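Long-range contacts in oligogalacturonate lyase (Vibrio parahaemolyticus RIMD 2210633, PDB 3C5M), which probably cleaves short pectin-derived oligogalacturonides as a lyase, using a seven-bladed beta-propeller that holds a manganese ion: residues 165-170 against 184-190; 299-303 against 338-342; 72-76 against 109-114; 100-104 against 116-120. One frame throughout, in Å; residues are numbered along the deposited sequence.

Contact 1 (165-170 against 184-190); sequences NPTCRL and HQDTAWL
Cys168 points its thiol obliquely at the indole of Trp189, with SG 5.2 Å from the centroid of the five-membered ring and 67° off its normal, a sulfur-aromatic contact. The indole of Trp189 extends past the sulfur, chi1 (-174°) turning CG away from the backbone N, and CB of the same residue rests on the ring of Pro166, CG to CB 4.0 Å. Cys168 CB itself lies 3.9 Å from CG of Leu190, whose CD1 methyl turns instead to the carbonyl of Cys168. Across the sheet from this cluster, Gln185 lays its amide obliquely over the aliphatic start of Arg169, OE1 3.6 Å from CB. Their planar ends are nearly perpendicular, guanidinium and amide planes standing 79° apart. A water bridges them, donating to Gln185 OE1 and accepting from Arg169 NH1, while NH2 forms a salt bridge with Glu143 and the guanidinium also makes a cation-pi contact with Trp124. The backbones hold the antiparallel pairing through Cys168 N to Asp186 O (2.8 Å) and Leu170 N to His184 O (2.7 Å), whereas the two return bonds are weak. The contact lies at the open end of the hairpin of strands 168-174 and 180-186, the last two of a four-stranded propeller blade. Strand 138-145 flanks the first of them, Phe158 and Phe161 of helix 155-163 meet Trp189, and Leu190 opens strand 190-196 of the next blade.

Contact 2 (299-303 against 338-342); sequences GDGCD and HSTSW
His338 makes the one hydrogen bond across this contact, NE2 giving its N-H to the carbonyl oxygen of Gly301 at 2.9 Å. The bond reaches a lone pair in the carbonyl plane, with a C=O...donor angle of 135°, and the oxygen lies almost exactly in the imidazole plane. On the other side of the ring ND1 weakly accepts from Thr340 N (3.0 Å), so both ring nitrogens have partners, which would restrain the imidazole's rotation.

Van der Waals contact comes mainly from Trp342. The rim of its six-membered ring meets the same carbonyl edge-on, CZ2 being 3.3 Å from Gly301 O, and also touches Cys302 CB at 3.7 Å. Thr340 CG2 lies over one face of the indole, toward its rim. The carboxylate of Asp300 stands steeply to that ring, planes 76° apart, with CG 4.1 Å from CH2.

In polar terms Asp300 looks to the metal site: OD2 accepts from His355 N and bonds weakly to His287 ND1, making it a second-shell residue of the manganese. Strand 296-301 ends here between strands 285-290 and 321-326, while residues 338-342 leave strand 334-337 and pass along strand 364-369 of the adjacent blade.

Contact 3 (72-76 against 109-114); sequences AVQLT and LETLEE
Leu112 and Leu75 form the centre of a mainly apolar meeting; no hydrogen bond joins residues 72-76 directly to 109-114. Their side chains cross at about a right angle, CD2 of Leu112 lying 3.8 Å from CD1 of Leu75. The other branch of Leu112 works separately: CD1 sits 3.7 Å from the carbonyl oxygen of Gln74 and reaches CG2 of Val73 at 4.2 Å, these two side chains sliding past each other in opposite directions. Leu109 completes the cluster from the start of the turn, setting its CD2 methyl against CD2 of Leu75 (4.0 Å) in an oblique crossing. Leu75 is thus touched by a different leucine on each of its two methyl branches.

Polar bonds shape each partner internally. Gln74 NE2 bonds to Thr76 O at 3.0 Å, the donor 35° above the carbonyl plane although the oxygen lies close to the amide plane; the same nitrogen also reaches Asp57, and OE1 receives Ala2 N. In the turn, Thr111 OG1 accepts from Glu113 N at 3.1 Å, an ST turn whose middle residue, Leu112, has positive phi (71°).

Charge links the two sides indirectly. Lys3 NZ forms a salt bridge with Glu114 OE2 and bonds to the carbonyl oxygens of both Leu75 and Leu112, while Tyr97 OH takes up OE1 of Glu114.

The arrangement is an interface between successive blades of a beta-propeller: here the turn between strands 103-108 and 114-119 packs Leu109 and Leu112 against the end of strand 71-74 in the preceding blade.

Contact 4 (100-104 against 116-120); sequences NELNL and VIYTV
Leu104 runs its side chain along Ile117, and each of its carbons finds that isoleucine. CB starts over the backbone of the partner strand, 3.7 Å from Tyr118 O, with Ile117 CG1 at a similar distance. CG comes next, 3.8 Å from Ile117 CD1, and beyond it both branches, CD1 and CD2, face that same methyl, at 3.3 and 3.5 Å. The two side chains cross at a slant; with CG1 of Ile117 between its backbone N and carbonyl carbon (chi1 59°), CD1 is carried toward Leu104.

Backbone bonds set the pairing: Leu104 N donates to Tyr118 O (2.8 Å), Leu104 O accepts from Ile117 N, and Leu102 O accepts from Val120 N. On the other face of the sheet, Asn103 and Thr119 lie side by side, and the threonine hydroxyl donates to a lone pair of Asn103 OD1 in the carbonyl plane at 2.9 Å.

Leu102 and Asn103 form a classic beta bulge facing strand 94-99 as strand 103-108 begins. Strand 114-119 is the outer edge of this four-stranded blade; Leu104 and Ile117 pack on Leu139 of strand 138-145, and Tyr118 on strand 168-174, both in the next blade.

Contacts 3, 4 and 1 follow one another round the propeller. Contacts 3 and 4, their centres about 18 Å apart, share the hairpin of strands 103-108 and 114-119: one uses its turn, the other its opposite end. Contact 4 then touches contact 1, about 20 Å away between centres, where Tyr118 OH packs 4.1 Å from Arg169 NH2; Glu143 joins them, binding the arginine through OE1 and the tyrosine through OE2. Contact 2 stands apart, its centre 32 to 33 Å from the other three, and it alone adjoins the manganese site, with the side chain of Asp300 about 6 Å from the ion. The others lie away from that site.

Contact 1 (165-170 against 184-190)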
loop_
_atom_site.group_PDB
_atom_site.type_symbol
_atom_site.label_atom_id
_atom_site.label_comp_id
_atom_site.label_asym_id
_atom_site.label_seq_id
_atom_site.Cartn_x
_atom_site.Cartn_y
_atom_site.Cartn_z
ATOM N N ASN A 165 -13.946 12.637 17.883
ATOM C CA ASN A 165 -14.008 13.526 16.726
ATOM C C ASN A 165 -12.802 14.442 16.664
ATOM O O ASN A 165 -12.921 15.648 16.849
ATOM C CB ASN A 165 -15.287 14.365 16.762
ATOM C CG ASN A 165 -16.500 13.597 16.272
ATOM O OD1 ASN A 165 -16.938 12.634 16.899
ATOM N ND2 ASN A 165 -17.043 14.018 15.135
ATOM N N PRO A 166 -11.622 13.878 16.389
ATOM C CA PRO A 166 -10.371 14.629 16.301
ATOM C C PRO A 166 -10.323 15.461 15.030
ATOM O O PRO A 166 -10.847 15.043 13.997
ATOM C CB PRO A 166 -9.324 13.528 16.297
ATOM C CG PRO A 166 -10.003 12.482 15.464
ATOM C CD PRO A 166 -11.402 12.465 16.037
ATOM N N THR A 167 -9.703 16.633 15.113
ATOM C CA THR A 167 -9.579 17.518 13.970
ATOM C C THR A 167 -8.383 17.093 13.123
ATOM O O THR A 167 -7.232 17.129 13.576
ATOM C CB THR A 167 -9.412 18.988 14.428
ATOM O OG1 THR A 167 -8.885 19.777 13.355
ATOM C CG2 THR A 167 -8.474 19.070 15.605
ATOM N N CYS A 168 -8.678 16.675 11.896
ATOM C CA CYS A 168 -7.674 16.215 10.945
ATOM C C CYS A 168 -7.729 17.051 9.682
ATOM O O CYS A 168 -8.776 17.574 9.318
ATOM C CB CYS A 168 -7.937 14.760 10.564
ATOM S SG CYS A 168 -7.834 13.599 11.916
ATOM N N ARG A 169 -6.601 17.165 9.001
ATOM C CA ARG A 169 -6.566 17.930 7.772
ATOM C C ARG A 169 -5.862 17.146 6.675
ATOM O O ARG A 169 -4.882 16.448 6.921
ATOM C CB ARG A 169 -5.846 19.261 7.989
ATOM C CG ARG A 169 -4.382 19.113 8.367
ATOM C CD ARG A 169 -3.726 20.469 8.503
ATOM N NE ARG A 169 -2.292 20.373 8.753
ATOM C CZ ARG A 169 -1.469 21.417 8.785
ATOM N NH1 ARG A 169 -1.934 22.646 8.584
ATOM N NH2 ARG A 169 -0.174 21.233 9.006
ATOM N N LEU A 170 -6.385 17.276 5.464
ATOM C CA LEU A 170 -5.836 16.626 4.289
ATOM C C LEU A 170 -4.991 17.700 3.582
ATOM O O LEU A 170 -5.539 18.600 2.947
ATOM C CB LEU A 170 -6.984 16.168 3.389
ATOM C CG LEU A 170 -6.694 15.136 2.302
ATOM C CD1 LEU A 170 -7.961 14.842 1.504
ATOM C CD2 LEU A 170 -5.615 15.655 1.388
ATOM N N HIS A 184 -8.487 20.418 2.654
ATOM C CA HIS A 184 -9.685 19.963 3.344
ATOM C C HIS A 184 -9.407 19.700 4.814
ATOM O O HIS A 184 -8.457 19.012 5.145
ATOM C CB HIS A 184 -10.227 18.678 2.711
ATOM C CG HIS A 184 -11.451 18.149 3.390
ATOM N ND1 HIS A 184 -12.670 18.788 3.326
ATOM C CD2 HIS A 184 -11.622 17.096 4.223
ATOM C CE1 HIS A 184 -13.537 18.155 4.096
ATOM N NE2 HIS A 184 -12.926 17.126 4.652
ATOM N N GLN A 185 -10.234 20.249 5.697
ATOM C CA GLN A 185 -10.059 20.033 7.127
ATOM C C GLN A 185 -11.379 19.537 7.686
ATOM O O GLN A 185 -12.400 19.608 7.004
ATOM C CB GLN A 185 -9.645 21.329 7.815
ATOM C CG GLN A 185 -9.144 21.123 9.223
ATOM C CD GLN A 185 -8.106 22.164 9.619
ATOM O OE1 GLN A 185 -7.213 22.500 8.836
ATOM N NE2 GLN A 185 -8.208 22.665 10.839
ATOM N N ASP A 186 -11.377 19.041 8.916
ATOM C CA ASP A 186 -12.620 18.528 9.490
ATOM C C ASP A 186 -12.394 17.990 10.902
ATOM O O ASP A 186 -11.295 17.550 11.245
ATOM C CB ASP A 186 -13.182 17.415 8.589
ATOM C CG ASP A 186 -14.635 17.090 8.882
ATOM O OD1 ASP A 186 -15.196 16.199 8.192
ATOM O OD2 ASP A 186 -15.213 17.720 9.795
ATOM N N THR A 187 -13.439 18.033 11.719
ATOM C CA THR A 187 -13.350 17.552 13.089
ATOM C C THR A 187 -13.693 16.075 13.161
ATOM O O THR A 187 -14.252 15.596 14.150
ATOM C CB THR A 187 -14.294 18.329 14.015
ATOM O OG1 THR A 187 -15.565 18.497 13.373
ATOM C CG2 THR A 187 -13.705 19.681 14.352
ATOM N N ALA A 188 -13.345 15.358 12.097
ATOM C CA ALA A 188 -13.587 13.924 12.000
ATOM C C ALA A 188 -12.268 13.220 11.711
ATOM O O ALA A 188 -11.338 13.832 11.195
ATOM C CB ALA A 188 -14.583 13.641 10.882
ATOM N N TRP A 189 -12.186 11.938 12.046
ATOM C CA TRP A 189 -10.970 11.166 11.796
ATOM C C TRP A 189 -10.861 10.816 10.303
ATOM O O TRP A 189 -11.580 9.952 9.807
ATOM C CB TRP A 189 -10.990 9.884 12.635
ATOM C CG TRP A 189 -9.715 9.086 12.558
ATOM C CD1 TRP A 189 -8.550 9.457 11.955
ATOM C CD2 TRP A 189 -9.466 7.816 13.163
ATOM N NE1 TRP A 189 -7.593 8.503 12.151
ATOM C CE2 TRP A 189 -8.127 7.482 12.890
ATOM C CE3 TRP A 189 -10.246 6.924 13.910
ATOM C CZ2 TRP A 189 -7.545 6.294 13.342
ATOM C CZ3 TRP A 189 -9.667 5.745 14.357
ATOM C CH2 TRP A 189 -8.329 5.441 14.071
ATOM N N LEU A 190 -9.956 11.492 9.598
ATOM C CA LEU A 190 -9.748 11.282 8.163
ATOM C C LEU A 190 -8.569 10.344 7.939
ATOM O O LEU A 190 -7.793 10.088 8.856
ATOM C CB LEU A 190 -9.445 12.615 7.471
ATOM C CG LEU A 190 -10.416 13.747 7.773
ATOM C CD1 LEU A 190 -9.872 15.041 7.219
ATOM C CD2 LEU A 190 -11.774 13.413 7.199
HETATM O O HOH W 1 -4.946 23.794 9.286
#

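Contact 2 (299-303 against 338-342)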
loop_
_atom_site.group_PDB
_atom_site.type_symbol
_atom_site.label_atom_id
_atom_site.label_comp_id
_atom_site.label_asym_id
_atom_site.label_seq_id
_atom_site.Cartn_x
_atom_site.Cartn_y
_atom_site.Cartn_z
ATOM N N GLY A 299 -4.800 -11.206 -4.649
ATOM C CA GLY A 299 -5.312 -11.181 -3.291
ATOM C C GLY A 299 -4.569 -11.994 -2.241
ATOM O O GLY A 299 -3.866 -12.958 -2.529
ATOM N N ASP A 300 -4.776 -11.602 -0.993
ATOM C CA ASP A 300 -4.141 -12.224 0.161
ATOM C C ASP A 300 -4.991 -13.228 0.910
ATOM O O ASP A 300 -5.808 -12.833 1.738
ATOM C CB ASP A 300 -3.757 -11.145 1.157
ATOM C CG ASP A 300 -2.309 -10.900 1.184
ATOM O OD1 ASP A 300 -1.575 -11.866 0.899
ATOM O OD2 ASP A 300 -1.911 -9.763 1.504
ATOM N N GLY A 301 -4.799 -14.515 0.657
ATOM C CA GLY A 301 -5.578 -15.507 1.380
ATOM C C GLY A 301 -5.290 -15.423 2.873
ATOM O O GLY A 301 -4.135 -15.304 3.281
ATOM N N CYS A 302 -6.329 -15.488 3.699
ATOM C CA CYS A 302 -6.139 -15.409 5.141
ATOM C C CYS A 302 -7.089 -16.311 5.914
ATOM O O CYS A 302 -7.640 -17.265 5.364
ATOM C CB CYS A 302 -6.327 -13.975 5.605
ATOM S SG CYS A 302 -7.938 -13.327 5.150
ATOM N N ASP A 303 -7.275 -16.001 7.197
ATOM C CA ASP A 303 -8.147 -16.779 8.076
ATOM C C ASP A 303 -9.557 -16.224 8.048
ATOM O O ASP A 303 -9.748 -15.009 8.041
ATOM C CB ASP A 303 -7.631 -16.724 9.511
ATOM C CG ASP A 303 -6.122 -16.670 9.580
ATOM O OD1 ASP A 303 -5.459 -17.568 9.021
ATOM O OD2 ASP A 303 -5.590 -15.722 10.196
ATOM N N HIS A 338 1.595 -18.464 -0.108
ATOM C CA HIS A 338 2.462 -17.546 0.627
ATOM C C HIS A 338 2.718 -18.064 2.037
ATOM O O HIS A 338 3.755 -17.778 2.625
ATOM C CB HIS A 338 1.866 -16.117 0.671
ATOM C CG HIS A 338 0.584 -15.998 1.440
ATOM N ND1 HIS A 338 0.513 -16.154 2.810
ATOM C CD2 HIS A 338 -0.677 -15.722 1.029
ATOM C CE1 HIS A 338 -0.738 -15.979 3.207
ATOM N NE2 HIS A 338 -1.480 -15.716 2.146
ATOM N N SER A 339 1.770 -18.832 2.569
ATOM C CA SER A 339 1.892 -19.423 3.906
ATOM C C SER A 339 2.559 -18.500 4.909
ATOM O O SER A 339 3.640 -18.801 5.413
ATOM C CB SER A 339 2.692 -20.733 3.845
ATOM O OG SER A 339 2.028 -21.721 3.073
ATOM N N THR A 340 1.916 -17.384 5.214
ATOM C CA THR A 340 2.501 -16.458 6.162
ATOM C C THR A 340 1.815 -16.585 7.518
ATOM O O THR A 340 0.623 -16.874 7.595
ATOM C CB THR A 340 2.381 -14.998 5.658
ATOM O OG1 THR A 340 3.145 -14.130 6.504
ATOM C CG2 THR A 340 0.925 -14.543 5.667
ATOM N N SER A 341 2.586 -16.389 8.581
ATOM C CA SER A 341 2.080 -16.440 9.951
ATOM C C SER A 341 1.774 -14.999 10.282
ATOM O O SER A 341 2.672 -14.265 10.685
ATOM C CB SER A 341 3.177 -16.905 10.902
ATOM O OG SER A 341 4.206 -15.916 10.995
ATOM N N TRP A 342 0.527 -14.583 10.132
ATOM C CA TRP A 342 0.186 -13.191 10.393
ATOM C C TRP A 342 0.564 -12.645 11.773
ATOM O O TRP A 342 -0.144 -11.808 12.331
ATOM C CB TRP A 342 -1.299 -12.989 10.140
ATOM C CG TRP A 342 -1.715 -13.511 8.811
ATOM C CD1 TRP A 342 -1.885 -14.820 8.458
ATOM C CD2 TRP A 342 -2.018 -12.737 7.649
ATOM N NE1 TRP A 342 -2.284 -14.907 7.145
ATOM C CE2 TRP A 342 -2.373 -13.645 6.626
ATOM C CE3 TRP A 342 -2.025 -11.362 7.371
ATOM C CZ2 TRP A 342 -2.735 -13.223 5.349
ATOM C CZ3 TRP A 342 -2.383 -10.942 6.101
ATOM C CH2 TRP A 342 -2.735 -11.873 5.103
#

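Contact 3 (72-76 against 109-114)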
loop_
_atom_site.group_PDB
_atom_site.type_symbol
_atom_site.label_atom_id
_atom_site.label_comp_id
_atom_site.label_asym_id
_atom_site.label_seq_id
_atom_site.Cartn_x
_atom_site.Cartn_y
_atom_site.Cartn_z
ATOM N N ALA A 72 22.272 -5.307 -4.187
ATOM C CA ALA A 72 21.422 -4.288 -3.606
ATOM C C ALA A 72 22.279 -3.221 -2.955
ATOM O O ALA A 72 23.270 -3.525 -2.287
ATOM C CB ALA A 72 20.507 -4.917 -2.568
ATOM N N VAL A 73 21.899 -1.967 -3.142
ATOM C CA VAL A 73 22.646 -0.871 -2.544
ATOM C C VAL A 73 21.819 -0.267 -1.414
ATOM O O VAL A 73 20.597 -0.167 -1.510
ATOM C CB VAL A 73 22.986 0.205 -3.604
ATOM C CG1 VAL A 73 21.735 0.619 -4.363
ATOM C CG2 VAL A 73 23.607 1.412 -2.927
ATOM N N GLN A 74 22.492 0.108 -0.334
ATOM C CA GLN A 74 21.805 0.699 0.797
ATOM C C GLN A 74 21.453 2.142 0.448
ATOM O O GLN A 74 22.326 2.951 0.148
ATOM C CB GLN A 74 22.690 0.657 2.042
ATOM C CG GLN A 74 21.924 0.597 3.357
ATOM C CD GLN A 74 22.835 0.680 4.579
ATOM O OE1 GLN A 74 23.909 0.055 4.626
ATOM N NE2 GLN A 74 22.407 1.449 5.581
ATOM N N LEU A 75 20.159 2.450 0.485
ATOM C CA LEU A 75 19.643 3.775 0.160
ATOM C C LEU A 75 19.667 4.721 1.343
ATOM O O LEU A 75 20.074 5.877 1.212
ATOM C CB LEU A 75 18.207 3.650 -0.361
ATOM C CG LEU A 75 18.003 3.566 -1.868
ATOM C CD1 LEU A 75 19.176 2.884 -2.536
ATOM C CD2 LEU A 75 16.704 2.853 -2.158
ATOM N N THR A 76 19.235 4.225 2.500
ATOM C CA THR A 76 19.175 5.037 3.706
ATOM C C THR A 76 19.861 4.345 4.881
ATOM O O THR A 76 19.951 3.121 4.918
ATOM C CB THR A 76 17.726 5.310 4.091
ATOM O OG1 THR A 76 17.107 4.085 4.487
ATOM C CG2 THR A 76 16.975 5.899 2.921
ATOM N N LEU A 109 18.461 8.343 -6.334
ATOM C CA LEU A 109 18.833 6.936 -6.437
ATOM C C LEU A 109 20.223 6.714 -7.007
ATOM O O LEU A 109 20.734 5.588 -7.015
ATOM C CB LEU A 109 17.827 6.195 -7.293
ATOM C CG LEU A 109 16.485 6.046 -6.614
ATOM C CD1 LEU A 109 15.495 5.353 -7.547
ATOM C CD2 LEU A 109 16.691 5.253 -5.336
ATOM N N GLU A 110 20.827 7.795 -7.484
ATOM C CA GLU A 110 22.153 7.749 -8.075
ATOM C C GLU A 110 23.197 8.181 -7.071
ATOM O O GLU A 110 24.017 7.375 -6.640
ATOM C CB GLU A 110 22.203 8.672 -9.293
ATOM C CG GLU A 110 22.463 7.976 -10.621
ATOM C CD GLU A 110 23.938 7.655 -10.839
ATOM O OE1 GLU A 110 24.519 6.890 -10.025
ATOM O OE2 GLU A 110 24.508 8.176 -11.828
ATOM N N THR A 111 23.160 9.460 -6.702
ATOM C CA THR A 111 24.125 10.019 -5.754
ATOM C C THR A 111 23.839 9.623 -4.309
ATOM O O THR A 111 24.725 9.681 -3.455
ATOM C CB THR A 111 24.148 11.550 -5.835
ATOM O OG1 THR A 111 22.915 12.071 -5.332
ATOM C CG2 THR A 111 24.317 11.995 -7.271
ATOM N N LEU A 112 22.605 9.203 -4.053
ATOM C CA LEU A 112 22.161 8.812 -2.721
ATOM C C LEU A 112 22.032 10.021 -1.824
ATOM O O LEU A 112 21.890 9.889 -0.609
ATOM C CB LEU A 112 23.107 7.795 -2.091
ATOM C CG LEU A 112 23.003 6.391 -2.699
ATOM C CD1 LEU A 112 23.984 5.462 -1.994
ATOM C CD2 LEU A 112 21.582 5.862 -2.548
ATOM N N GLU A 113 22.068 11.203 -2.430
ATOM C CA GLU A 113 21.924 12.448 -1.688
ATOM C C GLU A 113 20.480 12.539 -1.197
ATOM O O GLU A 113 19.560 12.107 -1.898
ATOM C CB GLU A 113 22.238 13.639 -2.601
ATOM C CG GLU A 113 21.678 14.959 -2.081
ATOM C CD GLU A 113 21.645 16.061 -3.134
ATOM O OE1 GLU A 113 21.057 15.834 -4.212
ATOM O OE2 GLU A 113 22.198 17.155 -2.883
ATOM N N GLU A 114 20.282 13.099 -0.004
ATOM C CA GLU A 114 18.940 13.254 0.568
ATOM C C GLU A 114 18.520 14.729 0.713
ATOM O O GLU A 114 19.349 15.601 0.967
ATOM C CB GLU A 114 18.857 12.533 1.936
ATOM C CG GLU A 114 18.704 10.988 1.822
ATOM C CD GLU A 114 18.452 10.255 3.156
ATOM O OE1 GLU A 114 17.393 10.471 3.816
ATOM O OE2 GLU A 114 19.323 9.440 3.542
#

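Contact 4 (100-104 against 116-120)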
loop_
_atom_site.group_PDB
_atom_site.type_symbol
_atom_site.label_atom_id
_atom_site.label_comp_id
_atom_site.label_asym_id
_atom_site.label_seq_id
_atom_site.Cartn_x
_atom_site.Cartn_y
_atom_site.Cartn_z
ATOM N N ASN A 100 11.701 9.428 11.040
ATOM C CA ASN A 100 11.385 9.932 12.379
ATOM C C ASN A 100 10.015 10.528 12.467
ATOM O O ASN A 100 9.741 11.315 13.367
ATOM C CB ASN A 100 12.430 10.953 12.800
ATOM C CG ASN A 100 13.816 10.355 12.828
ATOM O OD1 ASN A 100 14.756 10.904 12.257
ATOM N ND2 ASN A 100 13.948 9.213 13.493
ATOM N N GLU A 101 9.159 10.129 11.525
ATOM C CA GLU A 101 7.783 10.612 11.454
ATOM C C GLU A 101 7.742 12.135 11.467
ATOM O O GLU A 101 6.750 12.720 11.865
ATOM C CB GLU A 101 6.976 10.078 12.645
ATOM C CG GLU A 101 6.920 8.565 12.731
ATOM C CD GLU A 101 6.175 8.079 13.971
ATOM O OE1 GLU A 101 6.527 8.515 15.092
ATOM O OE2 GLU A 101 5.245 7.253 13.823
ATOM N N LEU A 102 8.822 12.778 11.053
ATOM C CA LEU A 102 8.838 14.225 11.045
ATOM C C LEU A 102 9.196 14.835 9.698
ATOM O O LEU A 102 8.584 15.816 9.271
ATOM C CB LEU A 102 9.817 14.748 12.089
ATOM C CG LEU A 102 9.387 14.545 13.539
ATOM C CD1 LEU A 102 10.464 15.069 14.453
ATOM C CD2 LEU A 102 8.080 15.266 13.796
ATOM N N ASN A 103 10.173 14.230 9.030
ATOM C CA ASN A 103 10.689 14.722 7.772
ATOM C C ASN A 103 10.428 13.876 6.542
ATOM O O ASN A 103 10.826 12.721 6.494
ATOM C CB ASN A 103 12.197 14.901 7.902
ATOM C CG ASN A 103 12.598 15.532 9.227
ATOM O OD1 ASN A 103 12.274 16.691 9.515
ATOM N ND2 ASN A 103 13.304 14.756 10.051
ATOM N N LEU A 104 9.777 14.472 5.543
ATOM C CA LEU A 104 9.492 13.805 4.281
ATOM C C LEU A 104 10.795 13.928 3.521
ATOM O O LEU A 104 11.250 15.043 3.286
ATOM C CB LEU A 104 8.417 14.558 3.513
ATOM C CG LEU A 104 7.484 13.710 2.645
ATOM C CD1 LEU A 104 6.654 14.646 1.775
ATOM C CD2 LEU A 104 8.263 12.740 1.772
ATOM N N VAL A 116 15.327 17.081 2.560
ATOM C CA VAL A 116 14.102 17.081 3.344
ATOM C C VAL A 116 13.151 18.064 2.650
ATOM O O VAL A 116 13.396 19.265 2.604
ATOM C CB VAL A 116 14.392 17.468 4.806
ATOM C CG1 VAL A 116 15.574 18.413 4.865
ATOM C CG2 VAL A 116 13.153 18.081 5.435
ATOM N N ILE A 117 12.079 17.535 2.079
ATOM C CA ILE A 117 11.135 18.355 1.348
ATOM C C ILE A 117 10.014 18.929 2.210
ATOM O O ILE A 117 9.319 19.847 1.779
ATOM C CB ILE A 117 10.520 17.561 0.197
ATOM C CG1 ILE A 117 9.819 16.343 0.774
ATOM C CG2 ILE A 117 11.600 17.112 -0.778
ATOM C CD1 ILE A 117 9.075 15.525 -0.254
ATOM N N TYR A 118 9.821 18.399 3.414
ATOM C CA TYR A 118 8.782 18.923 4.299
ATOM C C TYR A 118 8.929 18.405 5.716
ATOM O O TYR A 118 9.252 17.245 5.917
ATOM C CB TYR A 118 7.390 18.575 3.768
ATOM C CG TYR A 118 6.270 18.817 4.762
ATOM C CD1 TYR A 118 5.528 17.758 5.277
ATOM C CD2 TYR A 118 5.965 20.105 5.200
ATOM C CE1 TYR A 118 4.505 17.971 6.209
ATOM C CE2 TYR A 118 4.944 20.335 6.129
ATOM C CZ TYR A 118 4.215 19.255 6.631
ATOM O OH TYR A 118 3.201 19.461 7.545
ATOM N N THR A 119 8.698 19.261 6.703
ATOM C CA THR A 119 8.818 18.840 8.094
ATOM C C THR A 119 7.567 19.211 8.880
ATOM O O THR A 119 7.349 20.378 9.176
ATOM C CB THR A 119 10.046 19.489 8.784
ATOM O OG1 THR A 119 11.257 19.080 8.131
ATOM C CG2 THR A 119 10.102 19.081 10.247
ATOM N N VAL A 120 6.756 18.215 9.228
ATOM C CA VAL A 120 5.519 18.444 9.975
ATOM C C VAL A 120 5.673 19.498 11.052
ATOM O O VAL A 120 6.691 19.552 11.732
ATOM C CB VAL A 120 5.004 17.143 10.628
ATOM C CG1 VAL A 120 6.050 16.577 11.576
ATOM C CG2 VAL A 120 3.708 17.412 11.362
#